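PDB 6VXC: trans-4-hydroxy-L-proline dehydratase from Clostridioides difficile 70-100-2010, which catalyses the glycyl-radical dehydration of trans-4-hydroxy-L-proline to (S)-1-pyrroline-5-carboxylate in the anaerobic breakdown of hydroxyproline. Local coordinates for residues G303-D306 with Q307-P311; D374-E378 with V379-I383; T181-G184 with D185-K189; G320-D323 with R324-Q328. All blocks are in the same frame, centred on the assembly; numbering follows the deposited sequence.

Contact 1: residues G303-D306 with Q307-P311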
ATOM      1  N   GLY A 303      -3.433  12.043   2.533  1.00 10.74           N
ATOM      2  CA  GLY A 303      -4.177  11.511   3.661  1.00  9.21           C
ATOM      3  C   GLY A 303      -5.549  12.140   3.790  1.00 11.69           C
ATOM      4  O   GLY A 303      -6.419  11.886   2.956  1.00 10.71           O
ATOM      5  N   ARG A 304      -5.760  12.953   4.829  1.00 10.73           N
ATOM      6  CA  ARG A 304      -7.063  13.556   5.110  1.00 10.42           C
ATOM      7  C   ARG A 304      -7.221  14.853   4.307  1.00 10.89           C
ATOM      8  O   ARG A 304      -7.315  15.957   4.846  1.00 12.99           O
ATOM      9  CB  ARG A 304      -7.218  13.779   6.612  1.00 11.03           C
ATOM     10  CG  ARG A 304      -7.013  12.516   7.472  1.00  8.21           C
ATOM     11  CD  ARG A 304      -8.208  11.518   7.418  1.00  8.97           C
ATOM     12  NE  ARG A 304      -9.351  12.098   8.112  1.00 11.26           N
ATOM     13  CZ  ARG A 304     -10.411  12.613   7.500  1.00 10.50           C
ATOM     14  NH1 ARG A 304     -10.487  12.578   6.178  1.00 10.50           N
ATOM     15  NH2 ARG A 304     -11.380  13.167   8.210  1.00 10.13           N
ATOM     16  N   LEU A 305      -7.251  14.667   2.983  1.00  9.79           N
ATOM     17  CA  LEU A 305      -7.221  15.783   2.047  1.00 10.83           C
ATOM     18  C   LEU A 305      -8.371  16.757   2.285  1.00 10.85           C
ATOM     19  O   LEU A 305      -8.159  17.968   2.262  1.00 13.71           O
ATOM     20  CB  LEU A 305      -7.242  15.251   0.610  1.00  8.84           C
ATOM     21  CG  LEU A 305      -7.214  16.264  -0.536  1.00 10.62           C
ATOM     22  CD1 LEU A 305      -5.960  17.123  -0.491  1.00  9.72           C
ATOM     23  CD2 LEU A 305      -7.341  15.557  -1.897  1.00 10.31           C
ATOM     24  N   ASP A 306      -9.589  16.253   2.543  1.00 12.09           N
ATOM     25  CA  ASP A 306     -10.715  17.167   2.729  1.00 13.00           C
ATOM     26  C   ASP A 306     -10.555  18.012   3.990  1.00 14.26           C
ATOM     27  O   ASP A 306     -11.063  19.135   4.041  1.00 12.58           O
ATOM     28  CB  ASP A 306     -12.087  16.432   2.722  1.00 13.26           C
ATOM     29  CG  ASP A 306     -12.227  15.286   3.766  1.00 12.79           C
ATOM     30  OD1 ASP A 306     -11.308  15.035   4.567  1.00 13.17           O
ATOM     31  OD2 ASP A 306     -13.322  14.641   3.767  1.00 12.44           O
ATOM     32  N   GLN A 307      -9.853  17.506   5.011  1.00 11.93           N
ATOM     33  CA  GLN A 307      -9.608  18.321   6.199  1.00 12.16           C
ATOM     34  C   GLN A 307      -8.579  19.415   5.920  1.00 12.93           C
ATOM     35  O   GLN A 307      -8.723  20.543   6.402  1.00 14.53           O
ATOM     36  CB  GLN A 307      -9.151  17.450   7.372  1.00 11.17           C
ATOM     37  CG  GLN A 307     -10.102  16.276   7.721  1.00  9.74           C
ATOM     38  CD  GLN A 307     -11.528  16.728   7.935  1.00 13.10           C
ATOM     39  OE1 GLN A 307     -11.835  17.435   8.906  1.00 14.54           O
ATOM     40  NE2 GLN A 307     -12.408  16.348   7.015  1.00 11.77           N
ATOM     41  N   HIS A 308      -7.543  19.112   5.141  1.00 12.36           N
ATOM     42  CA  HIS A 308      -6.499  20.106   4.907  1.00 14.86           C
ATOM     43  C   HIS A 308      -6.980  21.204   3.963  1.00 14.12           C
ATOM     44  O   HIS A 308      -6.612  22.370   4.134  1.00 15.70           O
ATOM     45  CB  HIS A 308      -5.231  19.432   4.368  1.00 12.51           C
ATOM     46  CG  HIS A 308      -4.705  18.369   5.278  1.00 13.00           C
ATOM     47  ND1 HIS A 308      -4.456  17.080   4.856  1.00 14.57           N
ATOM     48  CD2 HIS A 308      -4.446  18.388   6.606  1.00 11.94           C
ATOM     49  CE1 HIS A 308      -4.051  16.355   5.883  1.00 11.13           C
ATOM     50  NE2 HIS A 308      -4.035  17.126   6.957  1.00 16.97           N
ATOM     51  N   LEU A 309      -7.787  20.848   2.957  1.00 13.64           N
ATOM     52  CA  LEU A 309      -8.189  21.824   1.948  1.00 13.43           C
ATOM     53  C   LEU A 309      -9.374  22.685   2.382  1.00 14.59           C
ATOM     54  O   LEU A 309      -9.515  23.808   1.895  1.00 17.74           O
ATOM     55  CB  LEU A 309      -8.521  21.125   0.631  1.00 13.26           C
ATOM     56  CG  LEU A 309      -7.363  20.514  -0.159  1.00 12.52           C
ATOM     57  CD1 LEU A 309      -7.871  19.947  -1.474  1.00 11.03           C
ATOM     58  CD2 LEU A 309      -6.231  21.527  -0.396  1.00 15.05           C
ATOM     59  N   ASN A 310     -10.224  22.198   3.280  1.00 15.49           N
ATOM     60  CA  ASN A 310     -11.454  22.931   3.572  1.00 17.95           C
ATOM     61  C   ASN A 310     -11.211  24.348   4.080  1.00 18.13           C
ATOM     62  O   ASN A 310     -11.951  25.250   3.661  1.00 17.53           O
ATOM     63  CB  ASN A 310     -12.327  22.153   4.563  1.00 15.39           C
ATOM     64  CG  ASN A 310     -13.733  22.745   4.670  1.00 18.57           C
ATOM     65  OD1 ASN A 310     -14.477  22.793   3.686  1.00 16.33           O
ATOM     66  ND2 ASN A 310     -14.091  23.215   5.858  1.00 18.78           N
ATOM     67  N   PRO A 311     -10.245  24.614   4.969  1.00 17.25           N
ATOM     68  CA  PRO A 311      -9.994  26.017   5.350  1.00 15.40           C
ATOM     69  C   PRO A 311      -9.632  26.898   4.165  1.00 16.53           C
ATOM     70  O   PRO A 311     -10.133  28.024   4.054  1.00 17.66           O
ATOM     71  CB  PRO A 311      -8.847  25.902   6.372  1.00 17.68           C
ATOM     72  CG  PRO A 311      -9.008  24.522   6.948  1.00 19.93           C
ATOM     73  CD  PRO A 311      -9.467  23.665   5.790  1.00 15.37           C
TER

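Contact 2: residues D374-E378 with V379-I383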
ATOM      1  N   ASP A 374     -17.789  15.148  13.382  1.00 12.26           N
ATOM      2  CA  ASP A 374     -18.055  14.844  11.977  1.00 12.52           C
ATOM      3  C   ASP A 374     -17.228  15.710  11.038  1.00 13.67           C
ATOM      4  O   ASP A 374     -17.270  16.936  11.110  1.00 13.93           O
ATOM      5  CB  ASP A 374     -19.551  15.024  11.677  1.00 14.19           C
ATOM      6  CG  ASP A 374     -19.858  14.981  10.186  1.00 16.24           C
ATOM      7  OD1 ASP A 374     -19.094  14.331   9.431  1.00 16.54           O
ATOM      8  OD2 ASP A 374     -20.865  15.598   9.773  1.00 18.02           O
ATOM      9  N   GLY A 375     -16.458  15.061  10.163  1.00 16.52           N
ATOM     10  CA  GLY A 375     -15.541  15.739   9.264  1.00  9.68           C
ATOM     11  C   GLY A 375     -16.028  15.964   7.848  1.00 12.28           C
ATOM     12  O   GLY A 375     -15.324  16.588   7.048  1.00 12.45           O
ATOM     13  N   VAL A 376     -17.209  15.455   7.500  1.00 12.32           N
ATOM     14  CA  VAL A 376     -17.745  15.698   6.166  1.00 11.95           C
ATOM     15  C   VAL A 376     -17.931  17.194   5.968  1.00 12.78           C
ATOM     16  O   VAL A 376     -18.541  17.876   6.797  1.00 15.24           O
ATOM     17  CB  VAL A 376     -19.054  14.921   5.970  1.00 12.78           C
ATOM     18  CG1 VAL A 376     -19.775  15.390   4.715  1.00 10.97           C
ATOM     19  CG2 VAL A 376     -18.747  13.420   5.900  1.00 11.88           C
ATOM     20  N   ASN A 377     -17.371  17.717   4.886  1.00 13.93           N
ATOM     21  CA  ASN A 377     -17.464  19.130   4.553  1.00 15.28           C
ATOM     22  C   ASN A 377     -17.654  19.229   3.043  1.00 14.57           C
ATOM     23  O   ASN A 377     -17.745  18.215   2.342  1.00 13.49           O
ATOM     24  CB  ASN A 377     -16.228  19.907   5.062  1.00 14.92           C
ATOM     25  CG  ASN A 377     -14.914  19.415   4.451  1.00 14.32           C
ATOM     26  OD1 ASN A 377     -14.828  19.165   3.245  1.00 14.61           O
ATOM     27  ND2 ASN A 377     -13.883  19.270   5.293  1.00 13.93           N
ATOM     28  N   GLU A 378     -17.688  20.458   2.530  1.00 16.62           N
ATOM     29  CA  GLU A 378     -17.974  20.637   1.110  1.00 18.28           C
ATOM     30  C   GLU A 378     -16.899  20.001   0.246  1.00 14.49           C
ATOM     31  O   GLU A 378     -17.197  19.474  -0.829  1.00 14.63           O
ATOM     32  CB  GLU A 378     -18.104  22.122   0.753  1.00 22.47           C
ATOM     33  CG  GLU A 378     -19.432  22.734   1.135  1.00 32.55           C
ATOM     34  CD  GLU A 378     -20.607  21.963   0.547  1.00 38.67           C
ATOM     35  OE1 GLU A 378     -21.434  21.442   1.337  1.00 39.30           O
ATOM     36  OE2 GLU A 378     -20.682  21.844  -0.697  1.00 36.12           O
ATOM     37  N   VAL A 379     -15.636  20.063   0.684  1.00 13.47           N
ATOM     38  CA  VAL A 379     -14.574  19.448  -0.107  1.00 13.95           C
ATOM     39  C   VAL A 379     -14.775  17.945  -0.173  1.00 10.80           C
ATOM     40  O   VAL A 379     -14.467  17.324  -1.189  1.00 12.60           O
ATOM     41  CB  VAL A 379     -13.161  19.790   0.441  1.00 13.39           C
ATOM     42  CG1 VAL A 379     -12.104  19.090  -0.407  1.00 14.94           C
ATOM     43  CG2 VAL A 379     -12.890  21.311   0.427  1.00 13.84           C
ATOM     44  N   SER A 380     -15.291  17.341   0.901  1.00 12.22           N
ATOM     45  CA  SER A 380     -15.562  15.904   0.894  1.00 11.28           C
ATOM     46  C   SER A 380     -16.466  15.527  -0.265  1.00 12.38           C
ATOM     47  O   SER A 380     -16.239  14.520  -0.950  1.00 14.01           O
ATOM     48  CB  SER A 380     -16.208  15.455   2.212  1.00  9.75           C
ATOM     49  OG  SER A 380     -15.568  15.984   3.346  1.00 13.68           O
ATOM     50  N   TYR A 381     -17.523  16.309  -0.474  1.00 11.77           N
ATOM     51  CA  TYR A 381     -18.442  16.009  -1.560  1.00 10.79           C
ATOM     52  C   TYR A 381     -17.820  16.302  -2.915  1.00 11.50           C
ATOM     53  O   TYR A 381     -18.096  15.589  -3.881  1.00 14.58           O
ATOM     54  CB  TYR A 381     -19.753  16.776  -1.369  1.00 13.25           C
ATOM     55  CG  TYR A 381     -20.631  16.151  -0.321  1.00 14.29           C
ATOM     56  CD1 TYR A 381     -21.277  14.947  -0.577  1.00 11.98           C
ATOM     57  CD2 TYR A 381     -20.812  16.751   0.921  1.00 13.61           C
ATOM     58  CE1 TYR A 381     -22.093  14.347   0.362  1.00 13.56           C
ATOM     59  CE2 TYR A 381     -21.623  16.161   1.881  1.00 14.44           C
ATOM     60  CZ  TYR A 381     -22.262  14.956   1.593  1.00 17.61           C
ATOM     61  OH  TYR A 381     -23.076  14.372   2.536  1.00 16.95           O
ATOM     62  N   ILE A 382     -16.964  17.331  -3.000  1.00 11.63           N
ATOM     63  CA  ILE A 382     -16.239  17.576  -4.239  1.00 13.31           C
ATOM     64  C   ILE A 382     -15.353  16.375  -4.586  1.00 13.36           C
ATOM     65  O   ILE A 382     -15.319  15.932  -5.736  1.00 14.38           O
ATOM     66  CB  ILE A 382     -15.432  18.887  -4.148  1.00 11.31           C
ATOM     67  CG1 ILE A 382     -16.347  20.096  -3.908  1.00 14.57           C
ATOM     68  CG2 ILE A 382     -14.673  19.125  -5.423  1.00 12.69           C
ATOM     69  CD1 ILE A 382     -15.578  21.406  -3.622  1.00 14.68           C
ATOM     70  N   ILE A 383     -14.639  15.820  -3.599  1.00 11.85           N
ATOM     71  CA  ILE A 383     -13.779  14.659  -3.867  1.00  9.40           C
ATOM     72  C   ILE A 383     -14.600  13.477  -4.384  1.00 11.06           C
ATOM     73  O   ILE A 383     -14.208  12.801  -5.343  1.00 10.61           O
ATOM     74  CB  ILE A 383     -12.985  14.287  -2.602  1.00  9.77           C
ATOM     75  CG1 ILE A 383     -11.949  15.386  -2.309  1.00 11.18           C
ATOM     76  CG2 ILE A 383     -12.337  12.891  -2.752  1.00  9.35           C
ATOM     77  CD1 ILE A 383     -11.299  15.305  -0.929  1.00 12.01           C
TER

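Contact 3: residues T181-G184 with D185-K189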
ATOM      1  N   THR A 181       3.950   5.755   4.094  1.00 18.58           N
ATOM      2  CA  THR A 181       3.664   6.860   5.007  1.00 20.45           C
ATOM      3  C   THR A 181       2.759   7.907   4.339  1.00 16.41           C
ATOM      4  O   THR A 181       2.529   7.887   3.127  1.00 16.91           O
ATOM      5  CB  THR A 181       4.976   7.478   5.535  1.00 18.51           C
ATOM      6  OG1 THR A 181       4.695   8.290   6.680  1.00 30.15           O
ATOM      7  CG2 THR A 181       5.640   8.332   4.485  1.00 19.34           C
ATOM      8  N   VAL A 182       2.232   8.824   5.156  1.00 14.53           N
ATOM      9  CA  VAL A 182       1.151   9.733   4.765  1.00 12.08           C
ATOM     10  C   VAL A 182       1.485  11.134   5.257  1.00 13.90           C
ATOM     11  O   VAL A 182       1.975  11.315   6.374  1.00 15.64           O
ATOM     12  CB  VAL A 182      -0.214   9.257   5.323  1.00 12.85           C
ATOM     13  CG1 VAL A 182      -1.377  10.232   4.963  1.00  9.93           C
ATOM     14  CG2 VAL A 182      -0.529   7.850   4.803  1.00 12.35           C
ATOM     15  N   CYS A 183       1.189  12.126   4.431  1.00 15.78           N
ATOM     16  CA  CYS A 183       1.477  13.510   4.770  1.00 13.76           C
ATOM     17  C   CYS A 183       0.583  13.985   5.912  1.00 15.24           C
ATOM     18  O   CYS A 183      -0.594  13.629   5.987  1.00 13.66           O
ATOM     19  CB  CYS A 183       1.264  14.387   3.535  1.00 17.25           C
ATOM     20  SG  CYS A 183       1.967  16.031   3.629  1.00 40.06           S
ATOM     21  N   GLY A 184       1.152  14.766   6.813  1.00 16.42           N
ATOM     22  CA  GLY A 184       0.396  15.473   7.834  1.00 16.07           C
ATOM     23  C   GLY A 184      -0.019  16.855   7.366  1.00 15.85           C
ATOM     24  O   GLY A 184      -0.214  17.098   6.172  1.00 17.87           O
ATOM     25  N   ASP A 185      -0.095  17.793   8.306  1.00 15.14           N
ATOM     26  CA  ASP A 185      -0.520  19.152   7.995  1.00 18.04           C
ATOM     27  C   ASP A 185       0.629  20.148   7.977  1.00 15.82           C
ATOM     28  O   ASP A 185       0.398  21.329   7.722  1.00 15.34           O
ATOM     29  CB  ASP A 185      -1.586  19.632   8.989  1.00 21.88           C
ATOM     30  CG  ASP A 185      -1.040  19.822  10.400  1.00 25.33           C
ATOM     31  OD1 ASP A 185       0.111  19.438  10.659  1.00 28.46           O
ATOM     32  OD2 ASP A 185      -1.777  20.348  11.261  1.00 35.95           O
ATOM     33  N   THR A 186       1.863  19.701   8.192  1.00 13.69           N
ATOM     34  CA  THR A 186       2.970  20.646   8.293  1.00 15.32           C
ATOM     35  C   THR A 186       3.116  21.494   7.032  1.00 12.75           C
ATOM     36  O   THR A 186       3.285  22.712   7.117  1.00 15.00           O
ATOM     37  CB  THR A 186       4.262  19.891   8.596  1.00 14.46           C
ATOM     38  OG1 THR A 186       4.131  19.263   9.870  1.00 16.72           O
ATOM     39  CG2 THR A 186       5.435  20.869   8.635  1.00 15.20           C
ATOM     40  N   ILE A 187       3.023  20.880   5.851  1.00 14.30           N
ATOM     41  CA  ILE A 187       3.240  21.614   4.607  1.00 12.48           C
ATOM     42  C   ILE A 187       2.159  22.647   4.300  1.00 14.30           C
ATOM     43  O   ILE A 187       2.336  23.434   3.370  1.00 17.08           O
ATOM     44  CB  ILE A 187       3.358  20.651   3.408  1.00 12.32           C
ATOM     45  CG1 ILE A 187       2.063  19.843   3.223  1.00 16.98           C
ATOM     46  CG2 ILE A 187       4.514  19.723   3.620  1.00 16.13           C
ATOM     47  CD1 ILE A 187       1.957  19.102   1.865  1.00 14.03           C
ATOM     48  N   TYR A 188       1.038  22.657   5.019  1.00 14.78           N
ATOM     49  CA  TYR A 188       0.046  23.709   4.825  1.00 16.11           C
ATOM     50  C   TYR A 188       0.239  24.876   5.783  1.00 15.18           C
ATOM     51  O   TYR A 188      -0.348  25.941   5.562  1.00 16.71           O
ATOM     52  CB  TYR A 188      -1.382  23.142   4.965  1.00 12.70           C
ATOM     53  CG  TYR A 188      -1.538  21.860   4.188  1.00 15.20           C
ATOM     54  CD1 TYR A 188      -1.524  21.862   2.798  1.00 14.79           C
ATOM     55  CD2 TYR A 188      -1.650  20.641   4.845  1.00 13.21           C
ATOM     56  CE1 TYR A 188      -1.625  20.703   2.087  1.00 15.99           C
ATOM     57  CE2 TYR A 188      -1.750  19.468   4.142  1.00 10.60           C
ATOM     58  CZ  TYR A 188      -1.737  19.502   2.764  1.00 11.25           C
ATOM     59  OH  TYR A 188      -1.832  18.351   2.043  1.00 13.24           O
ATOM     60  N   LYS A 189       1.068  24.707   6.813  1.00 15.08           N
ATOM     61  CA  LYS A 189       1.347  25.752   7.779  1.00 16.68           C
ATOM     62  C   LYS A 189       2.750  26.331   7.649  1.00 16.92           C
ATOM     63  O   LYS A 189       2.996  27.422   8.167  1.00 18.83           O
ATOM     64  CB  LYS A 189       1.150  25.219   9.216  1.00 17.49           C
ATOM     65  CG  LYS A 189      -0.247  24.695   9.478  1.00 24.82           C
ATOM     66  CD  LYS A 189      -0.430  24.080  10.867  1.00 30.33           C
ATOM     67  CE  LYS A 189       0.471  22.885  11.105  1.00 34.26           C
ATOM     68  NZ  LYS A 189       0.086  22.153  12.360  1.00 44.03           N
TER
HETATM   69  O   HOH W   1      -1.394  16.210   3.576  1.00 14.57           O

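Contact 4: residues G320-D323 with R324-Q328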
ATOM      1  N   GLY A 320     -13.723  35.462  -3.030  1.00 24.70           N
ATOM      2  CA  GLY A 320     -14.078  35.567  -4.430  1.00 21.28           C
ATOM      3  C   GLY A 320     -13.047  35.105  -5.422  1.00 20.91           C
ATOM      4  O   GLY A 320     -13.177  35.415  -6.605  1.00 22.33           O
ATOM      5  N   ILE A 321     -12.037  34.340  -4.997  1.00 20.39           N
ATOM      6  CA  ILE A 321     -11.020  33.844  -5.917  1.00 16.64           C
ATOM      7  C   ILE A 321     -11.221  32.383  -6.287  1.00 18.43           C
ATOM      8  O   ILE A 321     -10.446  31.838  -7.080  1.00 17.40           O
ATOM      9  CB  ILE A 321      -9.601  34.050  -5.348  1.00 17.54           C
ATOM     10  CG1 ILE A 321      -9.390  33.233  -4.072  1.00 17.04           C
ATOM     11  CG2 ILE A 321      -9.316  35.530  -5.112  1.00 22.00           C
ATOM     12  CD1 ILE A 321      -7.938  33.158  -3.652  1.00 20.24           C
ATOM     13  N   LEU A 322     -12.259  31.742  -5.767  1.00 19.30           N
ATOM     14  CA  LEU A 322     -12.494  30.327  -6.007  1.00 16.11           C
ATOM     15  C   LEU A 322     -13.989  30.076  -5.971  1.00 15.79           C
ATOM     16  O   LEU A 322     -14.725  30.749  -5.246  1.00 20.14           O
ATOM     17  CB  LEU A 322     -11.804  29.451  -4.947  1.00 14.97           C
ATOM     18  CG  LEU A 322     -11.735  27.929  -5.149  1.00 17.49           C
ATOM     19  CD1 LEU A 322     -10.885  27.584  -6.355  1.00 15.96           C
ATOM     20  CD2 LEU A 322     -11.118  27.288  -3.928  1.00 15.19           C
ATOM     21  N   ASP A 323     -14.431  29.091  -6.743  1.00 16.24           N
ATOM     22  CA  ASP A 323     -15.777  28.553  -6.615  1.00 16.01           C
ATOM     23  C   ASP A 323     -15.711  27.024  -6.665  1.00 17.14           C
ATOM     24  O   ASP A 323     -14.646  26.430  -6.858  1.00 15.30           O
ATOM     25  CB  ASP A 323     -16.713  29.124  -7.696  1.00 18.16           C
ATOM     26  CG  ASP A 323     -16.256  28.805  -9.113  1.00 19.38           C
ATOM     27  OD1 ASP A 323     -15.319  28.010  -9.290  1.00 23.96           O
ATOM     28  OD2 ASP A 323     -16.877  29.327 -10.063  1.00 26.00           O
ATOM     29  N   ARG A 324     -16.867  26.377  -6.498  1.00 15.28           N
ATOM     30  CA  ARG A 324     -16.884  24.921  -6.442  1.00 14.92           C
ATOM     31  C   ARG A 324     -16.321  24.310  -7.716  1.00 15.33           C
ATOM     32  O   ARG A 324     -15.578  23.322  -7.664  1.00 16.69           O
ATOM     33  CB  ARG A 324     -18.309  24.413  -6.199  1.00 16.57           C
ATOM     34  CG  ARG A 324     -18.360  22.954  -5.760  1.00 15.57           C
ATOM     35  CD  ARG A 324     -19.771  22.399  -5.737  1.00 22.63           C
ATOM     36  NE  ARG A 324     -19.870  21.124  -5.027  1.00 19.93           N
ATOM     37  CZ  ARG A 324     -19.679  19.929  -5.580  1.00 20.79           C
ATOM     38  NH1 ARG A 324     -19.811  18.827  -4.840  1.00 19.65           N
ATOM     39  NH2 ARG A 324     -19.372  19.831  -6.865  1.00 17.69           N
ATOM     40  N   ASP A 325     -16.645  24.897  -8.867  1.00 14.97           N
ATOM     41  CA  ASP A 325     -16.192  24.344 -10.139  1.00 14.40           C
ATOM     42  C   ASP A 325     -14.672  24.369 -10.254  1.00 15.57           C
ATOM     43  O   ASP A 325     -14.060  23.402 -10.723  1.00 14.12           O
ATOM     44  CB  ASP A 325     -16.817  25.113 -11.297  1.00 15.08           C
ATOM     45  CG  ASP A 325     -18.248  24.680 -11.583  1.00 18.54           C
ATOM     46  OD1 ASP A 325     -18.703  23.660 -11.030  1.00 17.73           O
ATOM     47  OD2 ASP A 325     -18.901  25.362 -12.388  1.00 22.18           O
ATOM     48  N   ARG A 326     -14.047  25.496  -9.885  1.00 12.73           N
ATOM     49  CA  ARG A 326     -12.593  25.583  -9.997  1.00 15.65           C
ATOM     50  C   ARG A 326     -11.922  24.684  -8.964  1.00 15.19           C
ATOM     51  O   ARG A 326     -10.897  24.066  -9.255  1.00 17.39           O
ATOM     52  CB  ARG A 326     -12.123  27.033  -9.843  1.00 14.59           C
ATOM     53  CG  ARG A 326     -10.588  27.240  -9.888  1.00 18.40           C
ATOM     54  CD  ARG A 326      -9.990  26.907 -11.261  1.00 20.33           C
ATOM     55  NE  ARG A 326      -8.774  27.674 -11.549  1.00 23.24           N
ATOM     56  CZ  ARG A 326      -8.291  27.877 -12.771  1.00 20.93           C
ATOM     57  NH1 ARG A 326      -8.968  27.451 -13.829  1.00 24.30           N
ATOM     58  NH2 ARG A 326      -7.181  28.578 -12.938  1.00 18.51           N
ATOM     59  N   ALA A 327     -12.496  24.597  -7.758  1.00 15.89           N
ATOM     60  CA  ALA A 327     -12.002  23.651  -6.755  1.00 12.05           C
ATOM     61  C   ALA A 327     -12.087  22.215  -7.251  1.00 13.59           C
ATOM     62  O   ALA A 327     -11.175  21.416  -7.010  1.00 13.34           O
ATOM     63  CB  ALA A 327     -12.764  23.803  -5.446  1.00 11.00           C
ATOM     64  N   GLN A 328     -13.184  21.857  -7.929  1.00 14.52           N
ATOM     65  CA  GLN A 328     -13.285  20.524  -8.502  1.00 13.19           C
ATOM     66  C   GLN A 328     -12.307  20.349  -9.650  1.00 15.67           C
ATOM     67  O   GLN A 328     -11.676  19.292  -9.773  1.00 15.87           O
ATOM     68  CB  GLN A 328     -14.708  20.252  -8.985  1.00 15.52           C
ATOM     69  CG  GLN A 328     -14.842  18.890  -9.628  1.00 13.87           C
ATOM     70  CD  GLN A 328     -16.297  18.480  -9.865  1.00 17.43           C
ATOM     71  OE1 GLN A 328     -17.237  19.153  -9.416  1.00 16.68           O
ATOM     72  NE2 GLN A 328     -16.487  17.362 -10.552  1.00 14.34           N
TER

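Contact 1: residues G303-D306 with Q307-P311
Q307 NE2 donates to D306 OD1 over 3.0 Å, a nearly straight bond (166°) that leaves in the plane of the amide but reaches the oxygen from above the carboxylate plane, the two planes being 83° apart. The same OD1 takes a weak bond from R304 NH1 at 3.1 Å, part of a salt bridge, so one carboxylate oxygen ties arginine and glutamine together. Q307 CG sits 3.4 Å from R304 NH2, over one face of the guanidinium near its rim. Bends at chi2 and chi3 curl the R304 chain back to this position. On another side of the turn, L305 CD1 meets L309 CD1 at 3.5 Å, while the H308 ring has R304 O over one face, 3.1 Å from ND1 but too poorly angled for a hydrogen bond. That carbonyl accepts from H308 N at 3.2 Å and weakly from Q307 N.

The polar groups are positioned from outside: D306 OD2 is bonded to S380 OG and G366 N, R304 NH2 to the carbonyls of G366 and I368, and Q307 NE2 also to G375 O. L305 and L309 pack against helix 324-339. R304, at the N-cap and centre of an inverse gamma turn, opens helix 305-318, a helix N-terminus joined by largely buried polar side chains to the end of strand 362-366, the loop after it and the start of helix 378-390.

Contact 2: residues D374-E378 with V379-I383
A capping box opens helix 378-390, with N377 at the N-cap and S380 three residues on. N377 OD1 accepts from S380 N at 3.0 Å, the donor tilted 29° from the carbonyl plane. In return N377 N donates to S380 OG over 2.9 Å in a nearly straight bond (168°). The reciprocal grip depends on both first torsions: CG of N377 stands between its backbone N and carbonyl carbon (chi1 61°), which turns OD1 toward the first turn, and OG of S380 lies beside its own backbone N. I382 N to E378 O, 3.1 Å, carries on the helical bonding, whereas Y381 N to N377 O is weak.

Just outside the box, V376 CG1 touches Y381 CE2 at 3.5 Å, the two side chains crossing obliquely, so the residue before the cap lies against one in the first turn. Further back D374 OD1 accepts from V376 N at 2.9 Å, an Asx turn that shapes the approach to the helix. S380 OG is also bonded to D306 OD2, and N377 ND2 to D306 O. The serine hydroxyl thus serves the cap and a carboxylate of helix 305-318 together; the first turn of the helix would probably lend that negative charge some electrostatic stabilisation.

Contact 3: residues T181-G184 with D185-K189
C183 and I187 supply the apolar part of this turn: the sulfur comes to 3.5 Å from I187 CD1 and 3.8 Å from I187 CG1. With SG anti to the backbone N (chi1 -165°), the cysteine extends toward the isoleucine. I187 CG1 in turn lies 3.8 Å above the Y188 ring, over its centre, so it touches sulfur and ring face in directions roughly at right angles. I187 also packs on M282, Y283 and V286 of helix 276-293.

The polar link between the two segments runs through a water. Lying at the edge of the Y188 ring and in its plane, the water accepts from Y188 OH at 2.7 Å and donates to G184 O at 3.0 Å. Y188 CE2 approaches that carbonyl oxygen too, at 3.5 Å. The tyrosine ring is further placed by stacking with H308 of helix 305-318.

Charge and backbone bonds hold D185 and the weakly bonded helical turn at about 186-189. K189 NZ donates to D185 OD2 over 2.8 Å in a salt bridge, reaching the carboxylate from above its plane, while Y188 N bonds to D185 O and K189 N to T186 O. The turn is therefore held by two kinds of link, an ion pair between D185 and K189 and a water whose proton direction is set. G184 O, which lacks a backbone donor from 185-189, is instead satisfied through the phenol hydroxyl's water.

Contact 4: residues G320-D323 with R324-Q328
After G320, whose positive phi closes helix 305-318 in a Schellman motif, the chain is extended at L322 and D323 and turns into helix 324-339 at R324. The first backbone bond across the junction, A327 N to D323 O, is 3.0 Å long and almost straight (171°).

D323 is the N-cap: its OD1 accepts from R326 N over 2.9 Å, the donor lying nearly on the line of the C-O bond. The torsion that sets CG between backbone N and carbonyl carbon (chi1 60°) folds the carboxylate back over the first turn, where OD1 also rests 3.4 Å from R326 CB. L322 CD1 meets R326 CG at 3.6 Å, the two side chains crossing at about a right angle, and L322 CD2 is 4.1 Å from A327 CB.

The charged ends lead elsewhere: R326 NH1 forms a salt bridge with E329, and R324 NH1 one with D385 of helix 378-390. D323 therefore meets R326 through its backbone N-H and not as an ion pair. A carboxylate at this N-terminus would interact favourably with the helix dipole, while L322, just before the cap, lays its methyls on R326 and A327, a packing that resembles a hydrophobic staple.

All four contacts lie on the same side of the chain's centre within the pyruvate formate lyase-like part, in chain order 3, 1, 4, 2. Contact 1 touches contact 2, about 9 Å away between centres, and contact 3, about 10 Å away, but not contact 4. Polar bonds join it to contact 2, ring stacking and packing to contact 3. Contact 4, about 15 Å from contacts 1 and 2 by centres, begins helix 324-339, the next after 305-318, and packs on contact 2 through I382. The starts of helices 305-318, 324-339 and 378-390 and the short turn 186-189 thus form a chain of contacts, 3 to 1 to 2 to 4, away from the probable catalytic residues.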